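Local coordinates for protein fructosamine deglycase FrlB (Bacillus subtilis, PDB 3EUA) that catalyses the conversion of a range of fructosamine 6-phosphates to glucose 6-phosphate and a free amino acid, at residues V31-S36 against Y59-F64; S84-E89 against E112-Q117; A203-A208 against A226-E231. All coordinates share one frame; numbering follows the deposited sequence.

Interaction 1 of 3, residues V31-S36 against Y59-F64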
loop_
_atom_site.group_PDB
_atom_site.type_symbol
_atom_site.label_atom_id
_atom_site.label_comp_id
_atom_site.label_asym_id
_atom_site.label_seq_id
_atom_site.Cartn_x
_atom_site.Cartn_y
_atom_site.Cartn_z
ATOM N N VAL A 31 9.569 9.160 -2.074
ATOM C CA VAL A 31 8.767 9.998 -1.172
ATOM C C VAL A 31 8.023 11.129 -1.851
ATOM O O VAL A 31 8.618 12.035 -2.457
ATOM C CB VAL A 31 9.695 10.595 -0.070
ATOM C CG1 VAL A 31 8.900 11.325 0.981
ATOM C CG2 VAL A 31 10.537 9.499 0.605
ATOM N N ALA A 32 6.709 11.115 -1.723
ATOM C CA ALA A 32 5.871 12.153 -2.333
ATOM C C ALA A 32 4.480 12.023 -1.749
ATOM O O ALA A 32 4.267 11.181 -0.877
ATOM C CB ALA A 32 5.836 11.973 -3.852
ATOM N N CYS A 33 3.535 12.823 -2.256
ATOM C CA CYS A 33 2.159 12.758 -1.831
ATOM C C CYS A 33 1.168 12.549 -2.972
ATOM O O CYS A 33 1.342 13.080 -4.066
ATOM C CB CYS A 33 1.739 14.040 -1.104
ATOM S SG CYS A 33 2.664 14.372 0.411
ATOM N N GLY A 34 0.125 11.786 -2.677
ATOM C CA GLY A 34 -0.969 11.513 -3.599
ATOM C C GLY A 34 -0.549 11.071 -4.985
ATOM O O GLY A 34 0.145 10.076 -5.125
ATOM N N GLY A 35 -0.955 11.838 -6.003
ATOM C CA GLY A 35 -0.630 11.532 -7.392
ATOM C C GLY A 35 0.851 11.399 -7.640
ATOM O O GLY A 35 1.305 10.551 -8.450
ATOM N N SER A 36 1.626 12.246 -6.975
ATOM C CA SER A 36 3.100 12.190 -7.136
ATOM C C SER A 36 3.711 10.975 -6.490
ATOM O O SER A 36 4.806 10.612 -6.875
ATOM C CB SER A 36 3.782 13.448 -6.631
ATOM O OG SER A 36 3.504 14.487 -7.535
ATOM N N TYR A 59 6.894 5.765 0.578
ATOM C CA TYR A 59 5.988 6.323 1.596
ATOM C C TYR A 59 5.416 7.627 1.150
ATOM O O TYR A 59 6.019 8.331 0.343
ATOM C CB TYR A 59 6.716 6.641 2.914
ATOM C CG TYR A 59 7.500 5.499 3.511
ATOM C CD1 TYR A 59 6.859 4.473 4.192
ATOM C CD2 TYR A 59 8.890 5.451 3.396
ATOM C CE1 TYR A 59 7.596 3.406 4.711
ATOM C CE2 TYR A 59 9.623 4.404 3.943
ATOM C CZ TYR A 59 8.975 3.378 4.590
ATOM O OH TYR A 59 9.695 2.302 5.108
ATOM N N SER A 60 4.257 7.948 1.694
ATOM C CA SER A 60 3.650 9.245 1.524
ATOM C C SER A 60 4.599 10.152 2.333
ATOM O O SER A 60 5.186 9.683 3.312
ATOM C CB SER A 60 2.234 9.263 2.094
ATOM O OG SER A 60 1.609 10.513 1.843
ATOM N N ALA A 61 4.779 11.405 1.939
ATOM C CA ALA A 61 5.806 12.265 2.586
ATOM C C ALA A 61 5.707 12.456 4.082
ATOM O O ALA A 61 6.723 12.455 4.769
ATOM C CB ALA A 61 5.860 13.620 1.916
ATOM N N ASN A 62 4.499 12.647 4.611
ATOM C CA ASN A 62 4.393 12.892 6.042
ATOM C C ASN A 62 4.566 11.573 6.810
ATOM O O ASN A 62 5.081 11.572 7.923
ATOM C CB ASN A 62 3.085 13.618 6.388
ATOM C CG ASN A 62 3.321 14.784 7.309
ATOM O OD1 ASN A 62 4.470 15.110 7.602
ATOM N ND2 ASN A 62 2.244 15.464 7.732
ATOM N N GLU A 63 4.152 10.455 6.195
ATOM C CA GLU A 63 4.385 9.136 6.769
ATOM C C GLU A 63 5.903 8.911 6.850
ATOM O O GLU A 63 6.387 8.467 7.836
ATOM C CB GLU A 63 3.724 8.048 5.921
ATOM C CG GLU A 63 3.968 6.609 6.408
ATOM C CD GLU A 63 3.246 6.232 7.711
ATOM O OE1 GLU A 63 2.062 6.619 7.907
ATOM O OE2 GLU A 63 3.850 5.478 8.530
ATOM N N PHE A 64 6.639 9.225 5.786
ATOM C CA PHE A 64 8.112 9.097 5.771
ATOM C C PHE A 64 8.786 9.812 6.922
ATOM O O PHE A 64 9.622 9.254 7.619
ATOM C CB PHE A 64 8.634 9.624 4.410
ATOM C CG PHE A 64 10.133 9.779 4.318
ATOM C CD1 PHE A 64 10.960 8.669 4.180
ATOM C CD2 PHE A 64 10.710 11.050 4.301
ATOM C CE1 PHE A 64 12.309 8.807 4.069
ATOM C CE2 PHE A 64 12.076 11.196 4.150
ATOM C CZ PHE A 64 12.876 10.067 4.033
#

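Interaction 2 of 3, residues S84-E89 against E112-Q117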
loop_
_atom_site.group_PDB
_atom_site.type_symbol
_atom_site.label_atom_id
_atom_site.label_comp_id
_atom_site.label_asym_id
_atom_site.label_seq_id
_atom_site.Cartn_x
_atom_site.Cartn_y
_atom_site.Cartn_z
ATOM N N SER A 84 3.979 21.313 -8.288
ATOM C CA SER A 84 4.159 22.728 -8.009
ATOM C C SER A 84 5.456 22.984 -7.286
ATOM O O SER A 84 5.973 24.086 -7.319
ATOM C CB SER A 84 3.032 23.255 -7.098
ATOM O OG SER A 84 3.087 22.718 -5.754
ATOM N N GLY A 85 5.956 21.967 -6.587
ATOM C CA GLY A 85 7.149 22.106 -5.773
ATOM C C GLY A 85 6.837 22.801 -4.440
ATOM O O GLY A 85 7.754 23.117 -3.678
ATOM N N ASN A 86 5.550 23.021 -4.157
ATOM C CA ASN A 86 5.106 23.689 -2.931
ATOM C C ASN A 86 4.530 22.739 -1.878
ATOM O O ASN A 86 4.366 23.148 -0.730
ATOM C CB ASN A 86 4.018 24.737 -3.217
ATOM C CG ASN A 86 4.534 25.995 -3.904
ATOM O OD1 ASN A 86 5.704 26.382 -3.790
ATOM N ND2 ASN A 86 3.620 26.687 -4.586
ATOM N N THR A 87 4.201 21.503 -2.252
ATOM C CA THR A 87 3.575 20.555 -1.331
ATOM C C THR A 87 4.379 20.550 -0.035
ATOM O O THR A 87 5.499 20.025 -0.014
ATOM C CB THR A 87 3.532 19.177 -1.901
ATOM O OG1 THR A 87 3.078 19.247 -3.264
ATOM C CG2 THR A 87 2.584 18.342 -1.049
ATOM N N PRO A 88 3.793 21.101 1.054
ATOM C CA PRO A 88 4.609 21.292 2.264
ATOM C C PRO A 88 5.229 20.054 2.869
ATOM O O PRO A 88 6.359 20.144 3.359
ATOM C CB PRO A 88 3.634 21.948 3.254
ATOM C CG PRO A 88 2.592 22.517 2.402
ATOM C CD PRO A 88 2.421 21.577 1.278
ATOM N N GLU A 89 4.528 18.919 2.809
ATOM C CA GLU A 89 5.060 17.679 3.383
ATOM C C GLU A 89 6.257 17.146 2.579
ATOM O O GLU A 89 7.204 16.579 3.130
ATOM C CB GLU A 89 4.010 16.573 3.455
ATOM C CG GLU A 89 2.754 16.909 4.208
ATOM C CD GLU A 89 1.647 17.458 3.321
ATOM O OE1 GLU A 89 1.844 18.415 2.543
ATOM O OE2 GLU A 89 0.547 16.891 3.434
ATOM N N GLU A 112 11.991 26.947 -9.446
ATOM C CA GLU A 112 12.229 28.008 -8.467
ATOM C C GLU A 112 11.421 27.725 -7.178
ATOM O O GLU A 112 11.329 28.569 -6.281
ATOM C CB GLU A 112 11.831 29.349 -9.128
ATOM C CG GLU A 112 12.476 29.604 -10.541
ATOM C CD GLU A 112 11.840 30.796 -11.404
ATOM O OE1 GLU A 112 11.802 30.649 -12.682
ATOM O OE2 GLU A 112 11.372 31.831 -10.835
ATOM N N SER A 113 10.878 26.517 -7.063
ATOM C CA SER A 113 10.037 26.152 -5.930
ATOM C C SER A 113 10.786 25.805 -4.659
ATOM O O SER A 113 11.966 25.488 -4.711
ATOM C CB SER A 113 9.240 24.925 -6.323
ATOM O OG SER A 113 10.108 23.827 -6.514
ATOM N N PRO A 114 10.103 25.883 -3.502
ATOM C CA PRO A 114 10.653 25.462 -2.212
ATOM C C PRO A 114 11.246 24.031 -2.214
ATOM O O PRO A 114 12.283 23.805 -1.611
ATOM C CB PRO A 114 9.448 25.562 -1.293
ATOM C CG PRO A 114 8.661 26.641 -1.858
ATOM C CD PRO A 114 8.776 26.485 -3.339
ATOM N N LEU A 115 10.619 23.077 -2.894
ATOM C CA LEU A 115 11.163 21.718 -2.954
ATOM C C LEU A 115 12.522 21.724 -3.663
ATOM O O LEU A 115 13.486 21.087 -3.209
ATOM C CB LEU A 115 10.209 20.770 -3.680
ATOM C CG LEU A 115 10.720 19.338 -3.907
ATOM C CD1 LEU A 115 11.197 18.630 -2.575
ATOM C CD2 LEU A 115 9.620 18.562 -4.594
ATOM N N ALA A 116 12.594 22.455 -4.773
ATOM C CA ALA A 116 13.823 22.563 -5.527
ATOM C C ALA A 116 14.905 23.188 -4.650
ATOM O O ALA A 116 16.069 22.782 -4.702
ATOM C CB ALA A 116 13.595 23.370 -6.779
ATOM N N GLN A 117 14.519 24.140 -3.811
ATOM C CA GLN A 117 15.478 24.792 -2.946
ATOM C C GLN A 117 16.027 23.843 -1.896
ATOM O O GLN A 117 17.201 23.933 -1.569
ATOM C CB GLN A 117 14.839 26.006 -2.298
ATOM C CG GLN A 117 14.436 27.085 -3.305
ATOM C CD GLN A 117 13.567 28.165 -2.664
ATOM O OE1 GLN A 117 13.631 28.362 -1.453
ATOM N NE2 GLN A 117 12.738 28.849 -3.471
#

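Interaction 3 of 3, residues A203-A208 against A226-E231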
loop_
_atom_site.group_PDB
_atom_site.type_symbol
_atom_site.label_atom_id
_atom_site.label_comp_id
_atom_site.label_asym_id
_atom_site.label_seq_id
_atom_site.Cartn_x
_atom_site.Cartn_y
_atom_site.Cartn_z
ATOM N N ALA A 203 3.329 -3.502 -11.320
ATOM C CA ALA A 203 3.752 -2.165 -11.713
ATOM C C ALA A 203 2.610 -1.252 -12.118
ATOM O O ALA A 203 2.836 -0.068 -12.307
ATOM C CB ALA A 203 4.763 -2.253 -12.835
ATOM N N ASN A 204 1.398 -1.808 -12.260
ATOM C CA ASN A 204 0.219 -1.054 -12.676
ATOM C C ASN A 204 -0.640 -0.580 -11.506
ATOM O O ASN A 204 -1.583 0.205 -11.705
ATOM C CB ASN A 204 -0.653 -1.979 -13.566
ATOM C CG ASN A 204 0.178 -2.770 -14.547
ATOM O OD1 ASN A 204 0.310 -3.993 -14.437
ATOM N ND2 ASN A 204 0.840 -2.069 -15.432
ATOM N N TYR A 205 -0.357 -1.059 -10.286
ATOM C CA TYR A 205 -1.194 -0.734 -9.132
ATOM C C TYR A 205 -1.251 0.757 -8.850
ATOM O O TYR A 205 -2.323 1.271 -8.570
ATOM C CB TYR A 205 -0.806 -1.535 -7.868
ATOM C CG TYR A 205 -1.733 -1.159 -6.704
ATOM C CD1 TYR A 205 -3.042 -1.621 -6.675
ATOM C CD2 TYR A 205 -1.331 -0.280 -5.703
ATOM C CE1 TYR A 205 -3.910 -1.268 -5.684
ATOM C CE2 TYR A 205 -2.212 0.078 -4.668
ATOM C CZ TYR A 205 -3.499 -0.416 -4.681
ATOM O OH TYR A 205 -4.388 -0.054 -3.704
ATOM N N GLY A 206 -0.141 1.479 -8.967
ATOM C CA GLY A 206 -0.158 2.940 -8.719
ATOM C C GLY A 206 -1.038 3.705 -9.708
ATOM O O GLY A 206 -1.614 4.726 -9.332
ATOM N N VAL A 207 -1.187 3.186 -10.939
ATOM C CA VAL A 207 -2.057 3.793 -11.965
ATOM C C VAL A 207 -3.517 3.727 -11.518
ATOM O O VAL A 207 -4.256 4.717 -11.644
ATOM C CB VAL A 207 -1.855 3.125 -13.381
ATOM C CG1 VAL A 207 -2.790 3.685 -14.420
ATOM C CG2 VAL A 207 -0.427 3.298 -13.801
ATOM N N ALA A 208 -3.920 2.559 -10.996
ATOM C CA ALA A 208 -5.243 2.346 -10.451
ATOM C C ALA A 208 -5.433 3.245 -9.225
ATOM O O ALA A 208 -6.461 3.941 -9.071
ATOM C CB ALA A 208 -5.402 0.896 -10.029
ATOM N N ALA A 226 -8.904 1.459 -5.024
ATOM C CA ALA A 226 -8.081 0.695 -5.949
ATOM C C ALA A 226 -7.793 -0.644 -5.295
ATOM O O ALA A 226 -7.003 -0.733 -4.387
ATOM C CB ALA A 226 -6.768 1.400 -6.295
ATOM N N ILE A 227 -8.410 -1.682 -5.814
ATOM C CA ILE A 227 -8.217 -3.028 -5.281
ATOM C C ILE A 227 -6.991 -3.691 -5.906
ATOM O O ILE A 227 -6.851 -3.706 -7.091
ATOM C CB ILE A 227 -9.446 -3.958 -5.577
ATOM C CG1 ILE A 227 -10.761 -3.281 -5.171
ATOM C CG2 ILE A 227 -9.275 -5.335 -4.881
ATOM C CD1 ILE A 227 -10.772 -2.837 -3.779
ATOM N N HIS A 228 -6.122 -4.269 -5.106
ATOM C CA HIS A 228 -5.006 -5.007 -5.662
ATOM C C HIS A 228 -5.585 -6.340 -6.204
ATOM O O HIS A 228 -6.373 -7.039 -5.533
ATOM C CB HIS A 228 -3.893 -5.205 -4.637
ATOM C CG HIS A 228 -2.763 -6.041 -5.146
ATOM N ND1 HIS A 228 -2.806 -7.419 -5.148
ATOM C CD2 HIS A 228 -1.579 -5.701 -5.703
ATOM C CE1 HIS A 228 -1.692 -7.888 -5.673
ATOM N NE2 HIS A 228 -0.945 -6.866 -6.052
ATOM N N ALA A 229 -5.247 -6.666 -7.443
ATOM C CA ALA A 229 -5.799 -7.868 -8.118
ATOM C C ALA A 229 -5.604 -9.191 -7.390
ATOM O O ALA A 229 -6.425 -10.100 -7.545
ATOM C CB ALA A 229 -5.288 -7.977 -9.520
ATOM N N GLY A 230 -4.527 -9.322 -6.633
ATOM C CA GLY A 230 -4.313 -10.544 -5.816
ATOM C C GLY A 230 -5.242 -10.534 -4.582
ATOM O O GLY A 230 -5.990 -11.493 -4.323
ATOM N N GLU A 231 -5.210 -9.415 -3.849
ATOM C CA GLU A 231 -6.029 -9.208 -2.643
ATOM C C GLU A 231 -7.549 -9.395 -2.856
ATOM O O GLU A 231 -8.262 -9.807 -1.930
ATOM C CB GLU A 231 -5.746 -7.799 -2.099
ATOM C CG GLU A 231 -4.332 -7.580 -1.459
ATOM C CD GLU A 231 -4.156 -8.353 -0.161
ATOM O OE1 GLU A 231 -4.409 -7.741 0.901
ATOM O OE2 GLU A 231 -3.874 -9.580 -0.196
#

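Interaction 1 of 3, residues V31-S36 against Y59-F64
V31 makes the largest share of the contact with the residues of 59-64. Its two methyls divide the work. CG1 lies anti to the backbone N (chi1 -173°) and rests on A61, 3.6 Å from A61 CA. CG2 sits over the centre of the F64 ring, a CH-pi contact of 3.7 Å from V31 CG2 to the ring centroid and only 13° off the ring normal. The F64 side chain crosses that of V31 at about a right angle. The backbone of V31 meets the strand beside it as well: V31 CA approaches Y59 O in a CA-H...O contact of 3.6 Å.

At A32 the side chain turns away and the carbonyl makes the contact. A32 O accepts a weak, bent bond from A61 N at 2.9 Å, with an N-H...O angle of 126°. It also takes a CA-H...O contact from S60 CA at 3.1 Å. C33 follows, and its SG packs on A61 CB at 3.6 Å. From G34 onward the chain turns off into its own helix; G34 has positive phi and takes the N-cap position.

S60 holds the same place before helix 61-67. Its OG bonds instead to E231 of the second subunit, which also accepts from G34 N. Thus two adjacent parallel strands, 27-32 and 55-60, end side by side, each passing into a helix. This is the C-terminal end of the strands of the parallel sheet in an alpha/beta SIS domain, here facing the second subunit.

Interaction 2 of 3, residues S84-E89 against E112-Q117
N86 and P114 meet at an oblique angle, with the amide oxygen pointing at the proline ring. N86 OD1 lies 3.1 Å from P114 CD and a little farther from P114 CG. N86 sets off away from 112-117, but with CG anti to the carbonyl carbon (chi1 -73°) the amide oxygen reaches back to the ring.

S113 and L115 both point toward the loop and meet G85 next to each other. G85, with positive phi, brings its bare CA up against S113 OG, 3.5 Å from G85 CA, and S113 CB is 3.5 Å from S84 O. L115 CB lies 3.4 Å from G85 O.

The contact joins two loops that follow strands 76-82 and 103-108 of the parallel SIS sheet, where each chain enters its next helix. L115 N donates to G85 O at 3.0 Å, in the carbonyl plane, with an N-H...O angle of 153°. S113 is the N-cap of helix 114-118: its OG accepts weakly from A116 N at 3.3 Å and also bonds to K110 O. On the other loop, S84 OG accepts from N86 N at 3.0 Å, an ST turn that ties down the backbone at N86. L115 also packs on T90, V91 and A94 of helix 88-99.

Interaction 3 of 3, residues A203-A208 against A226-E231
Y205 reaches from helix 205-220 to the strand 226-228. Its CG is anti to the backbone N (chi1 -179°), which carries the ring out from the helix toward the strand. The hydroxyl ends at the backbone of A226: Y205 OH donates to A226 O at 2.8 Å. The donor is tilted 29° from the carbonyl plane. A226 O also lies at the edge of the ring, near its plane, 3.4 Å from Y205 CE1.

Farther along the strand, Y205 CE1 is 3.8 Å from H228 N and 4.1 Å from H228 CB. The imidazole of H228 is held by bonds at its two nitrogens. Its ND1 accepts a weak bond from E231 N at 3.4 Å, while NE2 bonds to E63 of the second subunit.

One turn further along the helix, A208 faces A226. Their methyls are 4.0 Å apart, CB to CB, and A226 CB comes closer to the backbone, 3.7 Å from A208 C. Two small residues let the helix lie close to the strand here.

I227 turns away from the helix, and its backbone bonds to T198 of the neighbouring strand. The contact thus joins helix and second strand of a beta-alpha-beta unit, strand 197-200, helix 205-220 and strand 226-228, within the second SIS domain.

In the fold
Interactions 1 and 3 are buried, while interaction 2 is only partly so and includes an exposed asparagine. Interactions 1 and 2 belong to the first SIS range and touch: A61 CB lies 3.5 Å from E89 O, and C33 also packs on E89. Interaction 3 lies in the second SIS range, its centre about 17 Å from that of interaction 1 and about 29 Å from that of interaction 2. Interaction 1 relies on apolar contact between neighbouring strand ends, interaction 2 on one backbone bond between two loops, each braced by a serine bond of its own, and interaction 3 on a tyrosine joining helix to strand. Between the two subunits, side chains of interaction 3 in one bond to those of interaction 1 in the other.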